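Local coordinates for hypothetical protein Atu0636 (Agrobacterium tumefaciens, PDB 2OZV) that is of unknown function but predicted to be an O-methyltransferase, probably moving a methyl group from S-adenosylmethionine to an acceptor that is not established, at residues D34-R39 with H115-I120; L95-T100 with V107-P112; L148-I153 with I179-S184. One frame throughout, in Å; residues are numbered along the deposited sequence.

All three contacts belong to the mixed sheet and flanking helices of a predicted methyltransferase with a Rossmann-like fold, with strand order 3-2-1-4-5-7-6 and an added strand. Interaction 1 joins the starts of neighbouring central strands 38-42 and 116-121. Interaction 2, nested along the chain between the two segments of interaction 1, folds the end of helix 103-108 onto the exit of edge strand 92-96. Interaction 3 follows, pairing helices 148-159 and 175-182 on one face. Centres lie about 18 Å apart for interactions 1 and 2 and for 2 and 3, about 20 Å for 1 and 3. Interactions 2 and 3 touch where Val-99 and Thr-100 meet Trp-152, linking the outer loop to the helix layer.

Interaction 1. Residues D34-R39 with H115-I120; sequences DDRACR and HFHHVI
Asp-34 OD2 accepts the N-H of His-118 NE2 at 2.8 Å, through its anti lone pair and in the plane of the imidazole, although carboxylate and ring are turned 63° apart. His-117 meets the other chain at its ring edge: ND1 accepts from the backbone N of Arg-39 at 2.9 Å and so acts as the unprotonated nitrogen. In return Arg-39 O receives two backbone N-H groups, from His-117 N and, at a longer 3.3 Å, from His-118 N. The Arg-39 side chain folds back through a bend at chi3 (-63°), so that NE and NH2 both grip His-115 O in the guanidinium plane, each nitrogen 2.9 Å from that oxygen. The same guanidinium lies flat on the His-115 ring, planes 19° apart, while His-117 CE1 sits over its opposite face.

Arg-36, which also touches His-117 CB through NH2, fixes the rotation of the Asp-34 carboxylate. It approaches side-on, with NE bonded to OD1, and Arg-36 NH2 lies 2.6 Å from Asp-34 OD2 in a salt bridge; the backbone N of Arg-36 also bonds OD1, closing an Asx turn. With two donors on each oxygen, the carboxylate is probably held ionised. A water bridges His-117 O to Arg-36 NH2, weakly at the arginine.

The contact ties together the starts of parallel strands 38-42 and 116-121 in mid-sheet. The backbone of Cys-38 bonds onward to that of Glu-62 in strand 61-67, Phe-116 packs on Ile-159 of helix 148-159, and His-118 leans on Val-32.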
loop_
_atom_site.group_PDB
_atom_site.type_symbol
_atom_site.label_atom_id
_atom_site.label_comp_id
_atom_site.label_asym_id
_atom_site.label_seq_id
_atom_site.Cartn_x
_atom_site.Cartn_y
_atom_site.Cartn_z
ATOM N N ASP B 34 12.148 -10.811 -18.650
ATOM C CA ASP B 34 13.517 -10.615 -19.088
ATOM C C ASP B 34 13.771 -11.691 -20.129
ATOM O O ASP B 34 13.586 -12.883 -19.847
ATOM C CB ASP B 34 14.452 -10.809 -17.879
ATOM C CG ASP B 34 15.907 -10.385 -18.146
ATOM O OD1 ASP B 34 16.370 -10.368 -19.315
ATOM O OD2 ASP B 34 16.597 -10.062 -17.156
ATOM N N ASP B 35 14.183 -11.281 -21.327
ATOM C CA ASP B 35 14.428 -12.270 -22.378
ATOM C C ASP B 35 15.915 -12.547 -22.644
ATOM O O ASP B 35 16.259 -13.226 -23.612
ATOM C CB ASP B 35 13.654 -11.921 -23.659
ATOM C CG ASP B 35 12.131 -11.953 -23.460
ATOM O OD1 ASP B 35 11.608 -12.806 -22.691
ATOM O OD2 ASP B 35 11.456 -11.117 -24.088
ATOM N N ARG B 36 16.791 -12.051 -21.769
ATOM C CA ARG B 36 18.234 -12.342 -21.874
ATOM C C ARG B 36 18.592 -13.639 -21.196
ATOM O O ARG B 36 17.814 -14.181 -20.395
ATOM C CB ARG B 36 19.091 -11.278 -21.176
ATOM C CG ARG B 36 18.832 -9.814 -21.502
ATOM C CD ARG B 36 19.545 -8.926 -20.447
ATOM N NE ARG B 36 18.931 -9.020 -19.112
ATOM C CZ ARG B 36 19.417 -8.458 -18.001
ATOM N NH1 ARG B 36 20.551 -7.759 -18.028
ATOM N NH2 ARG B 36 18.762 -8.598 -16.853
ATOM N N ALA B 37 19.794 -14.132 -21.485
ATOM C CA ALA B 37 20.418 -15.068 -20.596
ATOM C C ALA B 37 20.549 -14.242 -19.332
ATOM O O ALA B 37 20.995 -13.074 -19.366
ATOM C CB ALA B 37 21.778 -15.530 -21.108
ATOM N N CYS B 38 20.055 -14.791 -18.242
ATOM C CA CYS B 38 20.082 -14.054 -16.986
ATOM C C CYS B 38 20.192 -15.063 -15.891
ATOM O O CYS B 38 19.906 -16.256 -16.094
ATOM C CB CYS B 38 18.846 -13.167 -16.798
ATOM S SG CYS B 38 17.290 -14.058 -16.840
ATOM N N ARG B 39 20.636 -14.584 -14.736
ATOM C CA ARG B 39 20.865 -15.419 -13.585
ATOM C C ARG B 39 19.875 -14.989 -12.526
ATOM O O ARG B 39 19.773 -13.794 -12.215
ATOM C CB ARG B 39 22.302 -15.268 -13.094
ATOM C CG ARG B 39 23.369 -15.791 -14.134
ATOM C CD ARG B 39 24.756 -15.752 -13.576
ATOM N NE ARG B 39 25.224 -14.397 -13.247
ATOM C CZ ARG B 39 26.087 -13.687 -13.976
ATOM N NH1 ARG B 39 26.589 -14.176 -15.113
ATOM N NH2 ARG B 39 26.468 -12.485 -13.566
ATOM N N HIS B 115 26.012 -10.720 -8.377
ATOM C CA HIS B 115 26.066 -11.800 -9.344
ATOM C C HIS B 115 24.749 -11.993 -10.101
ATOM O O HIS B 115 24.762 -12.384 -11.266
ATOM C CB HIS B 115 26.443 -13.088 -8.611
ATOM C CG HIS B 115 26.497 -14.308 -9.474
ATOM N ND1 HIS B 115 27.529 -14.550 -10.361
ATOM C CD2 HIS B 115 25.673 -15.378 -9.545
ATOM C CE1 HIS B 115 27.328 -15.720 -10.946
ATOM N NE2 HIS B 115 26.210 -16.245 -10.466
ATOM N N PHE B 116 23.616 -11.735 -9.433
ATOM C CA PHE B 116 22.309 -12.096 -9.988
ATOM C C PHE B 116 21.599 -10.925 -10.636
ATOM O O PHE B 116 21.646 -9.802 -10.121
ATOM C CB PHE B 116 21.420 -12.681 -8.878
ATOM C CG PHE B 116 21.890 -14.044 -8.383
ATOM C CD1 PHE B 116 21.635 -15.214 -9.137
ATOM C CD2 PHE B 116 22.589 -14.149 -7.166
ATOM C CE1 PHE B 116 22.058 -16.473 -8.689
ATOM C CE2 PHE B 116 23.025 -15.401 -6.701
ATOM C CZ PHE B 116 22.770 -16.571 -7.468
ATOM N N HIS B 117 20.939 -11.190 -11.765
ATOM C CA HIS B 117 20.121 -10.180 -12.448
ATOM C C HIS B 117 18.753 -10.011 -11.783
ATOM O O HIS B 117 18.121 -8.963 -11.921
ATOM C CB HIS B 117 19.928 -10.589 -13.905
ATOM C CG HIS B 117 21.228 -10.722 -14.660
ATOM N ND1 HIS B 117 21.799 -11.954 -14.938
ATOM C CD2 HIS B 117 22.075 -9.788 -15.155
ATOM C CE1 HIS B 117 22.933 -11.763 -15.602
ATOM N NE2 HIS B 117 23.125 -10.459 -15.741
ATOM N N HIS B 118 18.293 -11.081 -11.127
ATOM C CA HIS B 118 16.999 -11.097 -10.441
ATOM C C HIS B 118 17.158 -11.854 -9.162
ATOM O O HIS B 118 17.811 -12.915 -9.115
ATOM C CB HIS B 118 15.938 -11.830 -11.290
ATOM C CG HIS B 118 15.636 -11.141 -12.573
ATOM N ND1 HIS B 118 14.629 -10.205 -12.693
ATOM C CD2 HIS B 118 16.191 -11.263 -13.808
ATOM C CE1 HIS B 118 14.604 -9.745 -13.933
ATOM N NE2 HIS B 118 15.542 -10.369 -14.629
ATOM N N VAL B 119 16.526 -11.350 -8.108
ATOM C CA VAL B 119 16.328 -12.142 -6.904
ATOM C C VAL B 119 14.833 -12.162 -6.606
ATOM O O VAL B 119 14.201 -11.109 -6.588
ATOM C CB VAL B 119 17.087 -11.572 -5.684
ATOM C CG1 VAL B 119 16.856 -12.429 -4.463
ATOM C CG2 VAL B 119 18.620 -11.509 -6.013
ATOM N N ILE B 120 14.305 -13.361 -6.441
ATOM C CA ILE B 120 12.898 -13.544 -6.117
ATOM C C ILE B 120 12.684 -14.166 -4.753
ATOM O O ILE B 120 13.475 -15.012 -4.287
ATOM C CB ILE B 120 12.146 -14.322 -7.247
ATOM C CG1 ILE B 120 12.447 -15.828 -7.230
ATOM C CG2 ILE B 120 12.496 -13.723 -8.645
ATOM C CD1 ILE B 120 11.724 -16.610 -8.376
HETATM O O HOH W 1 18.084 -7.349 -14.170
#

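Interaction 2. Residues L95-T100 with V107-P112; sequences LEADVT and VEAGLP
Ala-97 and Leu-111 meet where a Schellman motif ends helix 103-108, within the crossover from edge strand 92-96 to strand 116-121 of the Rossmann-like sheet. The contact is apolar, without a hydrogen bond between the segments. Ala-97 points its methyl into the helix end: CB lies 3.5 Å from Ala-109 O and 4.1 Å from Ala-109 CB, so the two small residues let the backbones come close.

Leu-111 reaches in from the turn with one branch. With CG anti to the carbonyl carbon (chi1 -77°), Leu-111 CD1 is carried toward the loop after the strand. There Leu-111 CD1 lies 3.9 Å from Asp-98 O and also touches Ala-97 CB and Val-99 CG1. Leu-95 approaches further back along the strand, its CD1 methyl lying beside Gly-110 O at 3.9 Å. Gly-110 has a positive phi of 99°, the conformation that terminates the helix.

Tyr-66 of strand 61-67 supports both sides: its hydroxyl hydrogen-bonds Gly-110 O, and its side chain packs on Ala-97 and Leu-111. Val-99 leans on Trp-152, and its carbonyl bonds Thr-155 OG1, fastening the loop to helix 148-159.

Just beyond, Asp-98 closes an Asx turn: OD1 accepts from Thr-100 N at 3.0 Å and Thr-100 OG1 at 2.7 Å, both donors coming from the same face of the carboxylate.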
loop_
_atom_site.group_PDB
_atom_site.type_symbol
_atom_site.label_atom_id
_atom_site.label_comp_id
_atom_site.label_asym_id
_atom_site.label_seq_id
_atom_site.Cartn_x
_atom_site.Cartn_y
_atom_site.Cartn_z
ATOM N N LEU B 95 21.083 -25.046 -3.898
ATOM C CA LEU B 95 22.165 -24.881 -2.929
ATOM C C LEU B 95 21.621 -24.747 -1.530
ATOM O O LEU B 95 20.593 -24.124 -1.315
ATOM C CB LEU B 95 23.015 -23.651 -3.244
ATOM C CG LEU B 95 23.763 -23.654 -4.589
ATOM C CD1 LEU B 95 24.428 -22.295 -4.815
ATOM C CD2 LEU B 95 24.777 -24.794 -4.667
ATOM N N GLU B 96 22.333 -25.352 -0.589
ATOM C CA GLU B 96 22.060 -25.169 0.832
ATOM C C GLU B 96 22.752 -23.901 1.312
ATOM O O GLU B 96 23.980 -23.822 1.264
ATOM C CB GLU B 96 22.682 -26.324 1.589
ATOM C CG GLU B 96 21.738 -27.246 2.246
ATOM C CD GLU B 96 22.477 -28.277 3.056
ATOM O OE1 GLU B 96 22.682 -28.058 4.277
ATOM O OE2 GLU B 96 22.860 -29.298 2.454
ATOM N N ALA B 97 21.993 -22.926 1.792
ATOM C CA ALA B 97 22.582 -21.698 2.327
ATOM C C ALA B 97 21.603 -20.976 3.207
ATOM O O ALA B 97 20.422 -20.887 2.891
ATOM C CB ALA B 97 23.035 -20.766 1.196
ATOM N N ASP B 98 22.106 -20.438 4.307
ATOM C CA ASP B 98 21.320 -19.581 5.167
ATOM C C ASP B 98 21.351 -18.180 4.542
ATOM O O ASP B 98 22.400 -17.538 4.529
ATOM C CB ASP B 98 21.959 -19.560 6.551
ATOM C CG ASP B 98 21.255 -18.624 7.515
ATOM O OD1 ASP B 98 20.327 -17.877 7.118
ATOM O OD2 ASP B 98 21.638 -18.656 8.703
ATOM N N VAL B 99 20.203 -17.727 4.033
ATOM C CA VAL B 99 20.129 -16.460 3.277
ATOM C C VAL B 99 20.168 -15.207 4.153
ATOM O O VAL B 99 20.098 -14.071 3.644
ATOM C CB VAL B 99 18.923 -16.407 2.305
ATOM C CG1 VAL B 99 19.019 -17.541 1.267
ATOM C CG2 VAL B 99 17.592 -16.423 3.082
ATOM N N THR B 100 20.270 -15.414 5.467
ATOM C CA THR B 100 20.424 -14.309 6.409
ATOM C C THR B 100 21.898 -14.070 6.764
ATOM O O THR B 100 22.219 -13.111 7.476
ATOM C CB THR B 100 19.604 -14.509 7.717
ATOM O OG1 THR B 100 20.187 -15.552 8.516
ATOM C CG2 THR B 100 18.149 -14.830 7.411
ATOM N N VAL B 107 29.173 -15.160 1.364
ATOM C CA VAL B 107 29.899 -15.585 0.164
ATOM C C VAL B 107 30.341 -17.052 0.247
ATOM O O VAL B 107 30.162 -17.809 -0.716
ATOM C CB VAL B 107 31.105 -14.655 -0.142
ATOM C CG1 VAL B 107 31.853 -15.120 -1.390
ATOM C CG2 VAL B 107 30.635 -13.211 -0.304
ATOM N N GLU B 108 30.901 -17.443 1.398
ATOM C CA GLU B 108 31.363 -18.815 1.636
ATOM C C GLU B 108 30.207 -19.818 1.487
ATOM O O GLU B 108 30.399 -20.931 0.982
ATOM C CB GLU B 108 31.999 -18.916 3.034
ATOM C CG GLU B 108 32.530 -20.304 3.424
ATOM C CD GLU B 108 34.046 -20.448 3.296
ATOM O OE1 GLU B 108 34.795 -19.737 4.020
ATOM O OE2 GLU B 108 34.494 -21.302 2.492
ATOM N N ALA B 109 29.011 -19.402 1.902
ATOM C CA ALA B 109 27.798 -20.228 1.827
ATOM C C ALA B 109 27.258 -20.396 0.402
ATOM O O ALA B 109 26.332 -21.187 0.164
ATOM C CB ALA B 109 26.723 -19.674 2.749
ATOM N N GLY B 110 27.842 -19.673 -0.549
ATOM C CA GLY B 110 27.490 -19.831 -1.959
ATOM C C GLY B 110 26.517 -18.760 -2.430
ATOM O O GLY B 110 25.789 -18.968 -3.409
ATOM N N LEU B 111 26.511 -17.624 -1.734
ATOM C CA LEU B 111 25.714 -16.453 -2.134
ATOM C C LEU B 111 26.675 -15.350 -2.588
ATOM O O LEU B 111 27.093 -14.527 -1.782
ATOM C CB LEU B 111 24.846 -15.981 -0.953
ATOM C CG LEU B 111 23.591 -16.826 -0.657
ATOM C CD1 LEU B 111 23.225 -16.797 0.817
ATOM C CD2 LEU B 111 22.401 -16.368 -1.535
ATOM N N PRO B 112 27.055 -15.355 -3.874
ATOM C CA PRO B 112 28.129 -14.465 -4.348
ATOM C C PRO B 112 27.717 -12.995 -4.435
ATOM O O PRO B 112 26.546 -12.694 -4.668
ATOM C CB PRO B 112 28.461 -15.019 -5.740
ATOM C CG PRO B 112 27.228 -15.725 -6.185
ATOM C CD PRO B 112 26.511 -16.204 -4.950
#

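Interaction 3. Residues L148-I153 with I179-S184; sequences LFEDWI and IAACGS
Glu-150 on helix 148-159 and Ala-181 on helix 175-182 bring the two backbones close, their CA atoms only 4.6 Å apart. Ala-181 makes this approach possible, for its methyl is the whole of its side chain and is directed into the facing helix. There Ala-181 CB lies 3.6 Å from Phe-149 O and also touches Phe-149 CB and Ile-153 CD1, resting between Phe-149 and Ile-153, one turn apart. The Phe-149 ring itself leads away toward Pro-123 and Ser-170.

Ile-153 meets the alanine with both branches. Ile-153 CG2, anti to the backbone N, rests 3.5 Å from Ala-181 O, while CD1 at the end of the longer branch reaches the alanine methyl and, at 4.3 Å, Cys-182 SG. Both branches thus lie against Ala-181 and Cys-182, just before the helical backbone angles end at Gly-183.

Glu-150 turns its carboxylate across the gap through a bend at chi2 (63°). Glu-150 OE1 passes 3.7 Å from Ala-181 CA and accepts a hydrogen bond from a water that also donates to Ala-180 O at 2.8 Å, bridging the helices. The main partner of the carboxylate is Arg-185, which forms a salt bridge with OE2 and also bonds Ala-181 O, so one arginine joins the glutamate to the end of the second helix.

Beneath, Ile-153 packs on Met-121 and Leu-168, and Cys-182 on Leu-166 and Leu-189. Two helices packed together on one face of a central sheet, as here, are characteristic of the alpha/beta sandwich of Rossmann-like methyltransferases.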
loop_
_atom_site.group_PDB
_atom_site.type_symbol
_atom_site.label_atom_id
_atom_site.label_comp_id
_atom_site.label_asym_id
_atom_site.label_seq_id
_atom_site.Cartn_x
_atom_site.Cartn_y
_atom_site.Cartn_z
ATOM N N LEU B 148 12.797 -10.543 9.303
ATOM C CA LEU B 148 12.969 -11.413 8.111
ATOM C C LEU B 148 13.127 -10.641 6.813
ATOM O O LEU B 148 14.063 -10.905 6.029
ATOM C CB LEU B 148 11.865 -12.479 7.977
ATOM C CG LEU B 148 12.278 -13.785 7.270
ATOM C CD1 LEU B 148 13.405 -14.479 8.043
ATOM C CD2 LEU B 148 11.122 -14.784 7.175
ATOM N N PHE B 149 12.217 -9.702 6.556
ATOM C CA PHE B 149 12.341 -8.915 5.335
ATOM C C PHE B 149 13.658 -8.140 5.303
ATOM O O PHE B 149 14.344 -8.117 4.277
ATOM C CB PHE B 149 11.145 -7.981 5.155
ATOM C CG PHE B 149 9.918 -8.688 4.625
ATOM C CD1 PHE B 149 9.834 -9.048 3.291
ATOM C CD2 PHE B 149 8.854 -8.980 5.474
ATOM C CE1 PHE B 149 8.686 -9.704 2.787
ATOM C CE2 PHE B 149 7.714 -9.631 4.975
ATOM C CZ PHE B 149 7.643 -9.983 3.645
ATOM N N GLU B 150 14.016 -7.522 6.426
ATOM C CA GLU B 150 15.306 -6.862 6.538
ATOM C C GLU B 150 16.475 -7.779 6.159
ATOM O O GLU B 150 17.293 -7.410 5.311
ATOM C CB GLU B 150 15.496 -6.303 7.956
ATOM C CG GLU B 150 16.919 -5.789 8.240
ATOM C CD GLU B 150 17.335 -4.599 7.361
ATOM O OE1 GLU B 150 16.479 -3.921 6.758
ATOM O OE2 GLU B 150 18.550 -4.332 7.274
ATOM N N ASP B 151 16.549 -8.964 6.770
ATOM C CA ASP B 151 17.642 -9.916 6.465
ATOM C C ASP B 151 17.649 -10.353 5.002
ATOM O O ASP B 151 18.684 -10.281 4.331
ATOM C CB ASP B 151 17.549 -11.161 7.339
ATOM C CG ASP B 151 17.972 -10.912 8.782
ATOM O OD1 ASP B 151 18.655 -9.896 9.069
ATOM O OD2 ASP B 151 17.623 -11.751 9.638
ATOM N N TRP B 152 16.495 -10.800 4.509
ATOM C CA TRP B 152 16.417 -11.326 3.151
ATOM C C TRP B 152 16.672 -10.258 2.086
ATOM O O TRP B 152 17.368 -10.527 1.112
ATOM C CB TRP B 152 15.063 -11.977 2.910
ATOM C CG TRP B 152 14.864 -13.285 3.569
ATOM C CD1 TRP B 152 15.278 -13.670 4.807
ATOM C CD2 TRP B 152 14.147 -14.388 3.019
ATOM N NE1 TRP B 152 14.870 -14.969 5.064
ATOM C CE2 TRP B 152 14.171 -15.424 3.972
ATOM C CE3 TRP B 152 13.509 -14.603 1.794
ATOM C CZ2 TRP B 152 13.560 -16.660 3.747
ATOM C CZ3 TRP B 152 12.892 -15.824 1.573
ATOM C CH2 TRP B 152 12.918 -16.834 2.549
ATOM N N ILE B 153 16.122 -9.053 2.282
ATOM C CA ILE B 153 16.356 -7.964 1.328
ATOM C C ILE B 153 17.796 -7.413 1.419
ATOM O O ILE B 153 18.377 -7.051 0.394
ATOM C CB ILE B 153 15.246 -6.872 1.422
ATOM C CG1 ILE B 153 13.933 -7.492 0.898
ATOM C CG2 ILE B 153 15.583 -5.652 0.549
ATOM C CD1 ILE B 153 12.634 -6.721 1.226
ATOM N N ILE B 179 8.849 -1.899 2.610
ATOM C CA ILE B 179 9.382 -0.590 2.249
ATOM C C ILE B 179 10.596 -0.245 3.100
ATOM O O ILE B 179 11.605 0.250 2.563
ATOM C CB ILE B 179 8.282 0.516 2.354
ATOM C CG1 ILE B 179 7.174 0.263 1.305
ATOM C CG2 ILE B 179 8.902 1.936 2.296
ATOM C CD1 ILE B 179 5.864 1.113 1.586
ATOM N N ALA B 180 10.534 -0.511 4.403
ATOM C CA ALA B 180 11.670 -0.201 5.294
ATOM C C ALA B 180 12.917 -1.024 4.927
ATOM O O ALA B 180 14.033 -0.505 4.932
ATOM C CB ALA B 180 11.298 -0.425 6.738
ATOM N N ALA B 181 12.706 -2.298 4.599
ATOM C CA ALA B 181 13.813 -3.199 4.267
ATOM C C ALA B 181 14.468 -2.782 2.943
ATOM O O ALA B 181 15.686 -2.923 2.769
ATOM C CB ALA B 181 13.309 -4.642 4.186
ATOM N N CYS B 182 13.667 -2.265 2.015
ATOM C CA CYS B 182 14.206 -1.759 0.745
ATOM C C CYS B 182 15.079 -0.528 0.939
ATOM O O CYS B 182 16.018 -0.296 0.148
ATOM C CB CYS B 182 13.091 -1.494 -0.267
ATOM S SG CYS B 182 12.372 -3.019 -0.948
ATOM N N GLY B 183 14.778 0.290 1.952
ATOM C CA GLY B 183 15.517 1.543 2.214
ATOM C C GLY B 183 17.006 1.578 1.866
ATOM O O GLY B 183 17.780 0.733 2.312
ATOM N N SER B 184 17.394 2.561 1.053
ATOM C CA SER B 184 18.786 2.761 0.612
ATOM C C SER B 184 19.411 1.562 -0.112
ATOM O O SER B 184 20.630 1.513 -0.323
ATOM C CB SER B 184 19.684 3.214 1.770
ATOM O OG SER B 184 20.357 2.110 2.340
HETATM O O HOH W 2 16.719 -1.060 5.634
#